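Local coordinates for cysteine synthase (Fusobacterium nucleatum subsp. nucleatum strain ATCC 25586, PDB 5XEM), which is a pyridoxal-phosphate-dependent, hydrogen sulfide-producing enzyme that probably makes L-cysteine and acetate from O-acetyl-L-serine and hydrogen sulfide, at residues A[18-26]-A[258-266]; A[245-256]-A[268-279]. All blocks are in the same frame, centred on the assembly; numbering follows the deposited sequence. Where two conformers were deposited one is given.

Interaction 1 of 2, residues A[18-26]-A[258-266]; sequences PLVKINNID and ELSFKEGIL
The carboxylate of Glu263, just before Gly264, the first residue to leave helical phi/psi after helix 249-263, is gripped by three successive backbone N-H groups of the turn that follows strand 19-21. Asn23 N gives OE1 of Glu263 a nearly straight bond of 3.0 Å (178° at the hydrogen), arriving on the syn side but 30° out of the carboxylate plane. OE2 takes two donors: Asn24 N of the turn reaches the syn lone pair of Glu263 OE2 at 2.7 Å, and Ile25 N meets the same oxygen nearly end-on to its C-O bond at 2.8 Å. A bend at chi2 (-73°) turns the Glu263 carboxylate toward these N-H groups, and the three bonds should fix its rotation and stabilise its negative charge.

Beside the carboxylate, around Ile22 and Ile25, the contact is tight and apolar. Ile22 CD1 lies 3.8 Å from Ile265 CD1, the two side chains crossing at about a right angle, and it also meets Leu259 CD2 at 4.0 Å. Ile25 CD1 comes against the same leucine methyl, while its CG1 rests 3.8 Å from Lys262 CB. Phe275 of helix 269-284 closes on Ile22, Ile25 and Leu259.

Bridging waters lie next to the second subunit: one links Lys21 O to Glu263 OE1, another joins that oxygen to Asn23 ND2, which also binds Asn8 O of the second subunit. The loose side is at exposed Asn23 and Asn24, where the Lys262 chain leads away. A buried glutamate binding three consecutive loop N-H groups thus joins helix 249-263 to the strand outermost within this chain, which continues by backbone bonds to the second subunit, in this PLP-dependent fold.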
loop_
_atom_site.group_PDB
_atom_site.type_symbol
_atom_site.label_atom_id
_atom_site.label_comp_id
_atom_site.label_asym_id
_atom_site.label_seq_id
_atom_site.Cartn_x
_atom_site.Cartn_y
_atom_site.Cartn_z
ATOM N N PRO A 18 -2.214 -10.665 -5.216
ATOM C CA PRO A 18 -2.027 -10.994 -6.632
ATOM C C PRO A 18 -0.661 -11.570 -6.992
ATOM O O PRO A 18 0.357 -11.301 -6.302
ATOM C CB PRO A 18 -2.254 -9.652 -7.315
ATOM C CG PRO A 18 -1.861 -8.631 -6.295
ATOM C CD PRO A 18 -2.263 -9.212 -4.968
ATOM N N LEU A 19 -0.653 -12.357 -8.069
ATOM C CA LEU A 19 0.561 -12.895 -8.694
ATOM C C LEU A 19 0.714 -12.114 -9.994
ATOM O O LEU A 19 -0.200 -12.089 -10.803
ATOM C CB LEU A 19 0.378 -14.363 -9.102
ATOM C CG LEU A 19 1.114 -15.492 -8.410
ATOM C CD1 LEU A 19 1.005 -16.762 -9.258
ATOM C CD2 LEU A 19 2.571 -15.166 -8.102
ATOM N N VAL A 20 1.842 -11.482 -10.209
ATOM C CA VAL A 20 2.053 -10.662 -11.397
ATOM C C VAL A 20 3.168 -11.248 -12.245
ATOM O O VAL A 20 4.218 -11.612 -11.721
ATOM C CB VAL A 20 2.444 -9.233 -10.991
ATOM C CG1 VAL A 20 2.605 -8.332 -12.218
ATOM C CG2 VAL A 20 1.401 -8.666 -10.041
ATOM N N LYS A 21 2.952 -11.312 -13.550
ATOM C CA LYS A 21 3.998 -11.804 -14.456
ATOM C C LYS A 21 5.001 -10.711 -14.744
ATOM O O LYS A 21 4.616 -9.555 -14.883
ATOM C CB LYS A 21 3.409 -12.299 -15.782
ATOM C CG LYS A 21 4.495 -12.830 -16.717
ATOM C CD LYS A 21 4.041 -14.043 -17.511
ATOM C CE LYS A 21 5.157 -14.519 -18.454
ATOM N NZ LYS A 21 4.762 -14.354 -19.884
ATOM N N ILE A 22 6.270 -11.082 -14.861
ATOM C CA ILE A 22 7.345 -10.153 -15.182
ATOM C C ILE A 22 7.474 -10.095 -16.708
ATOM O O ILE A 22 7.692 -11.130 -17.345
ATOM C CB ILE A 22 8.668 -10.575 -14.509
ATOM C CG1 ILE A 22 8.529 -10.489 -12.985
ATOM C CG2 ILE A 22 9.850 -9.716 -14.952
ATOM C CD1 ILE A 22 8.446 -9.072 -12.443
ATOM N N ASN A 23 7.321 -8.904 -17.272
ATOM C CA ASN A 23 7.194 -8.733 -18.733
ATOM C C ASN A 23 8.314 -7.980 -19.400
ATOM O O ASN A 23 8.559 -8.178 -20.578
ATOM C CB ASN A 23 5.929 -7.971 -19.091
ATOM C CG ASN A 23 4.707 -8.577 -18.501
ATOM O OD1 ASN A 23 4.349 -9.703 -18.828
ATOM N ND2 ASN A 23 4.038 -7.823 -17.611
ATOM N N ASN A 24 8.952 -7.077 -18.673
ATOM C CA ASN A 24 9.875 -6.162 -19.287
ATOM C C ASN A 24 11.305 -6.555 -18.997
ATOM O O ASN A 24 12.148 -6.491 -19.896
ATOM C CB ASN A 24 9.542 -4.735 -18.877
ATOM C CG ASN A 24 8.146 -4.322 -19.318
ATOM O OD1 ASN A 24 7.437 -3.578 -18.622
ATOM N ND2 ASN A 24 7.742 -4.801 -20.494
ATOM N N ILE A 25 11.574 -7.045 -17.788
ATOM C CA ILE A 25 12.905 -7.468 -17.404
ATOM C C ILE A 25 13.199 -8.826 -18.025
ATOM O O ILE A 25 12.343 -9.711 -18.006
ATOM C CB ILE A 25 13.019 -7.584 -15.869
ATOM C CG1 ILE A 25 12.826 -6.220 -15.213
ATOM C CG2 ILE A 25 14.363 -8.152 -15.451
ATOM C CD1 ILE A 25 12.753 -6.303 -13.707
ATOM N N ASP A 26 14.409 -9.011 -18.556
ATOM C CA ASP A 26 14.744 -10.296 -19.184
ATOM C C ASP A 26 14.758 -11.375 -18.124
ATOM O O ASP A 26 15.457 -11.243 -17.138
ATOM C CB ASP A 26 16.118 -10.236 -19.865
ATOM C CG ASP A 26 16.409 -11.474 -20.716
ATOM O OD1 ASP A 26 15.527 -12.347 -20.830
ATOM O OD2 ASP A 26 17.524 -11.559 -21.270
ATOM N N GLU A 258 15.226 -1.717 -10.315
ATOM C CA GLU A 258 14.899 -2.187 -11.643
ATOM C C GLU A 258 13.430 -2.610 -11.706
ATOM O O GLU A 258 12.734 -2.352 -12.705
ATOM C CB GLU A 258 15.829 -3.340 -12.029
ATOM C CG GLU A 258 15.862 -3.648 -13.512
ATOM C CD GLU A 258 16.497 -2.551 -14.337
ATOM O OE1 GLU A 258 16.926 -1.517 -13.781
ATOM O OE2 GLU A 258 16.543 -2.720 -15.570
ATOM N N LEU A 259 12.940 -3.245 -10.632
ATOM C CA LEU A 259 11.527 -3.651 -10.585
ATOM C C LEU A 259 10.589 -2.448 -10.687
ATOM O O LEU A 259 9.576 -2.498 -11.382
ATOM C CB LEU A 259 11.226 -4.463 -9.308
ATOM C CG LEU A 259 11.686 -5.930 -9.333
ATOM C CD1 LEU A 259 11.797 -6.475 -7.904
ATOM C CD2 LEU A 259 10.747 -6.776 -10.185
ATOM N N SER A 260 10.904 -1.374 -9.981
ATOM C CA SER A 260 10.009 -0.241 -9.983
ATOM C C SER A 260 10.147 0.484 -11.321
ATOM O O SER A 260 9.138 0.891 -11.888
ATOM C CB SER A 260 10.187 0.700 -8.780
ATOM O OG SER A 260 11.530 1.082 -8.588
ATOM N N PHE A 261 11.377 0.639 -11.812
ATOM C CA PHE A 261 11.614 1.298 -13.122
ATOM C C PHE A 261 10.993 0.588 -14.297
ATOM O O PHE A 261 10.457 1.236 -15.193
ATOM C CB PHE A 261 13.099 1.399 -13.434
ATOM C CG PHE A 261 13.859 2.406 -12.619
ATOM C CD1 PHE A 261 13.234 3.427 -11.919
ATOM C CD2 PHE A 261 15.259 2.326 -12.569
ATOM C CE1 PHE A 261 13.975 4.354 -11.197
ATOM C CE2 PHE A 261 16.010 3.249 -11.843
ATOM C CZ PHE A 261 15.360 4.272 -11.161
ATOM N N LYS A 262 11.132 -0.730 -14.349
ATOM C CA LYS A 262 10.778 -1.527 -15.539
ATOM C C LYS A 262 9.442 -2.231 -15.442
ATOM O O LYS A 262 8.811 -2.487 -16.466
ATOM C CB LYS A 262 11.863 -2.571 -15.832
ATOM C CG LYS A 262 13.271 -2.025 -15.929
ATOM C CD LYS A 262 13.406 -0.936 -16.982
ATOM C CE LYS A 262 14.869 -0.519 -17.149
ATOM N NZ LYS A 262 14.993 0.878 -17.659
ATOM N N GLU A 263 8.982 -2.535 -14.230
ATOM C CA GLU A 263 7.709 -3.221 -14.059
ATOM C C GLU A 263 6.624 -2.429 -13.324
ATOM O O GLU A 263 5.473 -2.908 -13.225
ATOM C CB GLU A 263 7.905 -4.578 -13.353
ATOM C CG GLU A 263 8.937 -5.504 -13.978
ATOM C CD GLU A 263 8.488 -6.152 -15.288
ATOM O OE1 GLU A 263 7.290 -6.399 -15.536
ATOM O OE2 GLU A 263 9.372 -6.435 -16.115
ATOM N N GLY A 264 6.959 -1.267 -12.769
ATOM C CA GLY A 264 6.017 -0.543 -11.905
ATOM C C GLY A 264 5.679 -1.319 -10.626
ATOM O O GLY A 264 4.638 -1.095 -10.014
ATOM N N ILE A 265 6.593 -2.185 -10.175
ATOM C CA ILE A 265 6.408 -2.938 -8.941
ATOM C C ILE A 265 7.323 -2.296 -7.902
ATOM O O ILE A 265 8.553 -2.293 -8.066
ATOM C CB ILE A 265 6.778 -4.427 -9.108
ATOM C CG1 ILE A 265 5.832 -5.135 -10.053
ATOM C CG2 ILE A 265 6.847 -5.131 -7.752
ATOM C CD1 ILE A 265 6.334 -6.495 -10.525
ATOM N N LEU A 266 6.724 -1.776 -6.838
ATOM C CA LEU A 266 7.460 -1.136 -5.770
ATOM C C LEU A 266 7.490 -2.108 -4.599
ATOM O O LEU A 266 6.565 -2.183 -3.795
ATOM C CB LEU A 266 6.800 0.204 -5.399
ATOM C CG LEU A 266 7.548 1.077 -4.383
ATOM C CD1 LEU A 266 8.673 1.832 -5.059
ATOM C CD2 LEU A 266 6.618 2.085 -3.718
HETATM O O HOH W 1 5.267 -7.143 -13.816
HETATM O O HOH W 2 5.031 -5.148 -16.651
#

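Interaction 2 of 2, residues A[245-256]-A[268-279]; sequences LVCEDDDAFEMM and GISTGATFKAAL. With CA (calcium ion), chain J; PLP (pyridoxal-5'-phosphate), chain D.
Two helices of the PLP-dependent fold, 249-263 and 269-284, cross here almost perpendicularly (99° between the short axes, 7.0 Å apart), with strand 245-247, outermost of the mixed sheet within this chain, laid over the second. Such a close approach depends on small residues. Gly272 presents bare backbone to the first helix, its CA 3.5 Å from Ala252 O in a CA-H...O contact, and the methyls of Ala252 CB and Ala273 CB meet at 3.7 Å.

Met255 is the knob, seated in a hole formed by Gly272, Phe275, Lys276 and Leu279. Its CG is anti to the backbone N (chi1 -162°), which carries it to the edge of the Phe275 ring, in plane, 3.5 Å from Phe275 CD2. Further bends bring SD to the same edge as a Met-aromatic contact, 83° off the ring normal, and against Leu279 CD1.

At the other end, Ile269 CG2 sits over one face of the Phe253 ring in a CH-pi contact, 4.1 Å from the centroid, while Ile269 CD1 touches CZ of that ring. The extended Met256 chain runs past this isoleucine, bringing its SD 3.9 Å from Ile269 CG1. On the strand, Cys247 SG lodges against Ala273 CA and Lys276 CG.

The outer margin is polar. The Lys276 chain passes obliquely along Asp251, but its amine forms a salt bridge with Asp280; Asp251 instead accepts from two waters of a calcium ion that Asp250 chelates through both carboxylate oxygens. On the far side of the second helix, Ser270 OG donates to PLP N1 at 2.6 Å, the serine-to-pyridine-nitrogen bond characteristic of the cysteine synthase cofactor site.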
loop_
_atom_site.group_PDB
_atom_site.type_symbol
_atom_site.label_atom_id
_atom_site.label_comp_id
_atom_site.label_asym_id
_atom_site.label_seq_id
_atom_site.Cartn_x
_atom_site.Cartn_y
_atom_site.Cartn_z
ATOM N N LEU A 245 20.160 -19.886 -1.524
ATOM C CA LEU A 245 20.538 -18.814 -2.427
ATOM C C LEU A 245 20.872 -17.589 -1.584
ATOM O O LEU A 245 20.421 -17.472 -0.439
ATOM C CB LEU A 245 19.414 -18.502 -3.406
ATOM C CG LEU A 245 18.839 -19.709 -4.172
ATOM C CD1 LEU A 245 17.699 -19.270 -5.080
ATOM C CD2 LEU A 245 19.935 -20.420 -4.955
ATOM N N VAL A 246 21.685 -16.717 -2.158
ATOM C CA VAL A 246 22.091 -15.503 -1.501
ATOM C C VAL A 246 21.980 -14.287 -2.402
ATOM O O VAL A 246 21.891 -14.406 -3.626
ATOM C CB VAL A 246 23.536 -15.604 -0.977
ATOM C CG1 VAL A 246 23.683 -16.814 -0.067
ATOM C CG2 VAL A 246 24.546 -15.631 -2.141
ATOM N N CYS A 247 22.031 -13.109 -1.776
ATOM C CA CYS A 247 22.101 -11.850 -2.497
ATOM C C CYS A 247 22.917 -10.829 -1.714
ATOM O O CYS A 247 22.750 -10.674 -0.512
ATOM C CB CYS A 247 20.707 -11.304 -2.756
ATOM S SG CYS A 247 20.676 -9.880 -3.871
ATOM N N GLU A 248 23.819 -10.153 -2.410
ATOM C CA GLU A 248 24.573 -9.029 -1.849
ATOM C C GLU A 248 23.684 -7.788 -1.680
ATOM O O GLU A 248 22.711 -7.602 -2.393
ATOM C CB GLU A 248 25.796 -8.705 -2.724
ATOM C CG GLU A 248 26.802 -9.861 -2.866
ATOM C CD GLU A 248 27.779 -9.992 -1.690
ATOM O OE1 GLU A 248 27.710 -9.209 -0.719
ATOM O OE2 GLU A 248 28.649 -10.888 -1.747
ATOM N N ASP A 249 24.042 -6.950 -0.729
ATOM C CA ASP A 249 23.283 -5.729 -0.450
ATOM C C ASP A 249 23.106 -4.873 -1.706
ATOM O O ASP A 249 22.000 -4.461 -2.011
ATOM C CB ASP A 249 24.005 -4.895 0.596
ATOM C CG ASP A 249 24.029 -5.526 1.984
ATOM O OD1 ASP A 249 23.240 -6.484 2.258
ATOM O OD2 ASP A 249 24.822 -5.038 2.812
ATOM N N ASP A 250 24.202 -4.595 -2.428
ATOM C CA ASP A 250 24.128 -3.691 -3.578
ATOM C C ASP A 250 23.212 -4.229 -4.664
ATOM O O ASP A 250 22.411 -3.486 -5.230
ATOM C CB ASP A 250 25.545 -3.269 -4.121
ATOM C CG ASP A 250 26.481 -4.464 -4.511
ATOM O OD1 ASP A 250 26.110 -5.653 -4.313
ATOM O OD2 ASP A 250 27.600 -4.198 -5.023
ATOM N N ASP A 251 23.296 -5.521 -4.941
ATOM C CA ASP A 251 22.454 -6.156 -5.953
ATOM C C ASP A 251 20.962 -6.122 -5.570
ATOM O O ASP A 251 20.098 -5.935 -6.443
ATOM C CB ASP A 251 22.885 -7.604 -6.178
ATOM C CG ASP A 251 24.270 -7.725 -6.782
ATOM O OD1 ASP A 251 24.716 -6.764 -7.458
ATOM O OD2 ASP A 251 24.914 -8.784 -6.577
ATOM N N ALA A 252 20.670 -6.266 -4.274
ATOM C CA ALA A 252 19.285 -6.188 -3.790
ATOM C C ALA A 252 18.684 -4.794 -4.060
ATOM O O ALA A 252 17.568 -4.694 -4.541
ATOM C CB ALA A 252 19.190 -6.548 -2.297
ATOM N N PHE A 253 19.429 -3.740 -3.736
ATOM C CA PHE A 253 18.992 -2.379 -3.994
ATOM C C PHE A 253 18.848 -2.142 -5.499
ATOM O O PHE A 253 17.860 -1.550 -5.956
ATOM C CB PHE A 253 19.949 -1.358 -3.369
ATOM C CG PHE A 253 19.717 -1.145 -1.896
ATOM C CD1 PHE A 253 18.680 -0.333 -1.459
ATOM C CD2 PHE A 253 20.486 -1.791 -0.958
ATOM C CE1 PHE A 253 18.434 -0.156 -0.103
ATOM C CE2 PHE A 253 20.255 -1.609 0.397
ATOM C CZ PHE A 253 19.243 -0.798 0.825
ATOM N N GLU A 254 19.820 -2.619 -6.269
ATOM C CA GLU A 254 19.772 -2.441 -7.719
ATOM C C GLU A 254 18.504 -3.075 -8.320
ATOM O O GLU A 254 17.823 -2.474 -9.169
ATOM C CB GLU A 254 21.046 -3.008 -8.360
ATOM C CG GLU A 254 21.078 -2.849 -9.874
ATOM C CD GLU A 254 22.433 -3.173 -10.507
ATOM O OE1 GLU A 254 23.480 -3.038 -9.831
ATOM O OE2 GLU A 254 22.430 -3.546 -11.700
ATOM N N MET A 255 18.177 -4.283 -7.877
ATOM C CA MET A 255 17.043 -5.009 -8.404
ATOM C C MET A 255 15.715 -4.435 -7.880
ATOM O O MET A 255 14.733 -4.446 -8.604
ATOM C CB MET A 255 17.171 -6.502 -8.081
ATOM C CG MET A 255 16.305 -7.414 -8.917
ATOM S SD MET A 255 16.383 -7.155 -10.714
ATOM C CE MET A 255 18.116 -6.760 -10.943
ATOM N N MET A 256 15.694 -3.937 -6.648
ATOM C CA MET A 256 14.512 -3.200 -6.158
ATOM C C MET A 256 14.217 -2.042 -7.127
ATOM O O MET A 256 13.088 -1.826 -7.544
ATOM C CB MET A 256 14.791 -2.646 -4.767
ATOM C CG MET A 256 13.639 -1.897 -4.136
ATOM S SD MET A 256 14.120 -1.334 -2.503
ATOM C CE MET A 256 12.767 -0.213 -2.124
ATOM N N GLY A 268 9.934 -4.073 -1.403
ATOM C CA GLY A 268 10.984 -3.723 -0.468
ATOM C C GLY A 268 12.354 -4.255 -0.882
ATOM O O GLY A 268 12.510 -4.886 -1.926
ATOM N N ILE A 269 13.331 -4.038 -0.010
ATOM C CA ILE A 269 14.709 -4.426 -0.282
ATOM C C ILE A 269 14.802 -5.924 -0.407
ATOM O O ILE A 269 15.496 -6.450 -1.284
ATOM C CB ILE A 269 15.681 -3.907 0.793
ATOM C CG1 ILE A 269 15.571 -2.384 1.003
ATOM C CG2 ILE A 269 17.127 -4.250 0.407
ATOM C CD1 ILE A 269 16.064 -1.870 2.366
ATOM N N SER A 270 14.109 -6.641 0.475
ATOM C CA SER A 270 14.106 -8.105 0.402
ATOM C C SER A 270 13.474 -8.637 -0.874
ATOM O O SER A 270 13.819 -9.744 -1.314
ATOM C CB SER A 270 13.470 -8.747 1.649
ATOM O OG SER A 270 12.064 -8.684 1.642
ATOM N N THR A 271 12.531 -7.899 -1.465
ATOM C CA THR A 271 11.968 -8.292 -2.747
ATOM C C THR A 271 13.042 -8.173 -3.840
ATOM O O THR A 271 13.128 -9.051 -4.698
ATOM C CB THR A 271 10.742 -7.428 -3.141
ATOM O OG1 THR A 271 9.685 -7.648 -2.182
ATOM C CG2 THR A 271 10.267 -7.749 -4.539
ATOM N N GLY A 272 13.835 -7.107 -3.791
ATOM C CA GLY A 272 14.976 -6.976 -4.702
ATOM C C GLY A 272 15.954 -8.129 -4.544
ATOM O O GLY A 272 16.413 -8.697 -5.530
ATOM N N ALA A 273 16.238 -8.488 -3.307
ATOM C CA ALA A 273 17.162 -9.603 -3.004
ATOM C C ALA A 273 16.656 -10.936 -3.530
ATOM O O ALA A 273 17.402 -11.678 -4.209
ATOM C CB ALA A 273 17.414 -9.659 -1.507
ATOM N N THR A 274 15.385 -11.240 -3.234
ATOM C CA THR A 274 14.758 -12.500 -3.613
ATOM C C THR A 274 14.584 -12.610 -5.125
ATOM O O THR A 274 14.865 -13.665 -5.735
ATOM C CB THR A 274 13.407 -12.676 -2.883
ATOM O OG1 THR A 274 13.634 -12.539 -1.482
ATOM C CG2 THR A 274 12.770 -14.025 -3.185
ATOM N N PHE A 275 14.199 -11.494 -5.736
ATOM C CA PHE A 275 14.030 -11.439 -7.163
ATOM C C PHE A 275 15.386 -11.580 -7.860
ATOM O O PHE A 275 15.494 -12.263 -8.857
ATOM C CB PHE A 275 13.348 -10.141 -7.613
ATOM C CG PHE A 275 12.952 -10.163 -9.045
ATOM C CD1 PHE A 275 11.813 -10.837 -9.441
ATOM C CD2 PHE A 275 13.743 -9.556 -10.007
ATOM C CE1 PHE A 275 11.459 -10.880 -10.767
ATOM C CE2 PHE A 275 13.396 -9.604 -11.349
ATOM C CZ PHE A 275 12.249 -10.266 -11.724
ATOM N N LYS A 276 16.420 -10.962 -7.322
ATOM C CA LYS A 276 17.757 -11.071 -7.919
ATOM C C LYS A 276 18.246 -12.523 -7.855
ATOM O O LYS A 276 18.782 -13.058 -8.833
ATOM C CB LYS A 276 18.719 -10.111 -7.216
ATOM C CG LYS A 276 20.187 -10.354 -7.500
ATOM C CD LYS A 276 20.563 -10.166 -8.955
ATOM C CE LYS A 276 22.077 -10.325 -9.096
ATOM N NZ LYS A 276 22.417 -10.802 -10.464
ATOM N N ALA A 277 18.026 -13.168 -6.717
ATOM C CA ALA A 277 18.388 -14.573 -6.547
ATOM C C ALA A 277 17.602 -15.430 -7.534
ATOM O O ALA A 277 18.131 -16.416 -8.087
ATOM C CB ALA A 277 18.119 -15.025 -5.125
ATOM N N ALA A 278 16.341 -15.072 -7.772
ATOM C CA ALA A 278 15.510 -15.800 -8.735
ATOM C C ALA A 278 15.988 -15.625 -10.151
ATOM O O ALA A 278 15.909 -16.572 -10.947
ATOM C CB ALA A 278 14.047 -15.385 -8.643
ATOM N N LEU A 279 16.426 -14.417 -10.479
ATOM C CA LEU A 279 16.958 -14.138 -11.813
ATOM C C LEU A 279 18.246 -14.901 -12.033
ATOM O O LEU A 279 18.458 -15.407 -13.113
ATOM C CB LEU A 279 17.240 -12.667 -11.994
ATOM C CG LEU A 279 16.126 -11.789 -12.523
ATOM C CD1 LEU A 279 16.684 -10.397 -12.842
ATOM C CD2 LEU A 279 15.511 -12.375 -13.783
HETATM CA CA CA J . 28.278 -6.672 -5.253
HETATM N N1 PLP D . 11.320 -9.497 4.010
HETATM C C2 PLP D . 10.835 -8.602 4.886
HETATM C C2A PLP D . 10.581 -7.162 4.440
HETATM C C3 PLP D . 10.532 -8.975 6.208
HETATM O O3 PLP D . 10.027 -8.057 7.070
HETATM C C4 PLP D . 10.750 -10.285 6.628
HETATM C C4A PLP D . 10.443 -10.729 8.048
HETATM C C5 PLP D . 11.254 -11.192 5.685
HETATM C C6 PLP D . 11.517 -10.763 4.386
HETATM C C5A PLP D . 11.520 -12.645 6.013
HETATM O O4P PLP D . 10.247 -13.366 6.181
HETATM P P PLP D . 10.088 -14.656 7.154
HETATM O O1P PLP D . 8.828 -15.276 6.908
HETATM O O2P PLP D . 10.267 -14.112 8.487
HETATM O O3P PLP D . 11.275 -15.491 6.825
HETATM O O HOH W 3 25.587 -9.876 -9.624
HETATM O O HOH W 4 27.300 -5.942 -7.734
HETATM O O HOH W 5 27.462 -8.595 -6.230
#

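Interactions 1 and 2 lie with their centres 13 Å apart, on the same side of the chain's centre, and share helix 249-263: its start packs in interaction 2 and its last turns in interaction 1. Along the chain their segments alternate, 18-26, 245-256, 258-266, then 268-279. They touch directly, Ile22 CG1 lying 3.7 Å from Phe275 CE1 and Leu259 CD1 3.9 Å from Thr271 CG2, so the apolar layer is continuous. Strands 19-21 and 245-247 are the two outermost strands of the same mixed sheet within this chain. Helix 269-284 lies against several strands of this sheet, and helix 249-263 packs on it, connecting a region bordering the second subunit with the helix that carries the cofactor-binding Ser270.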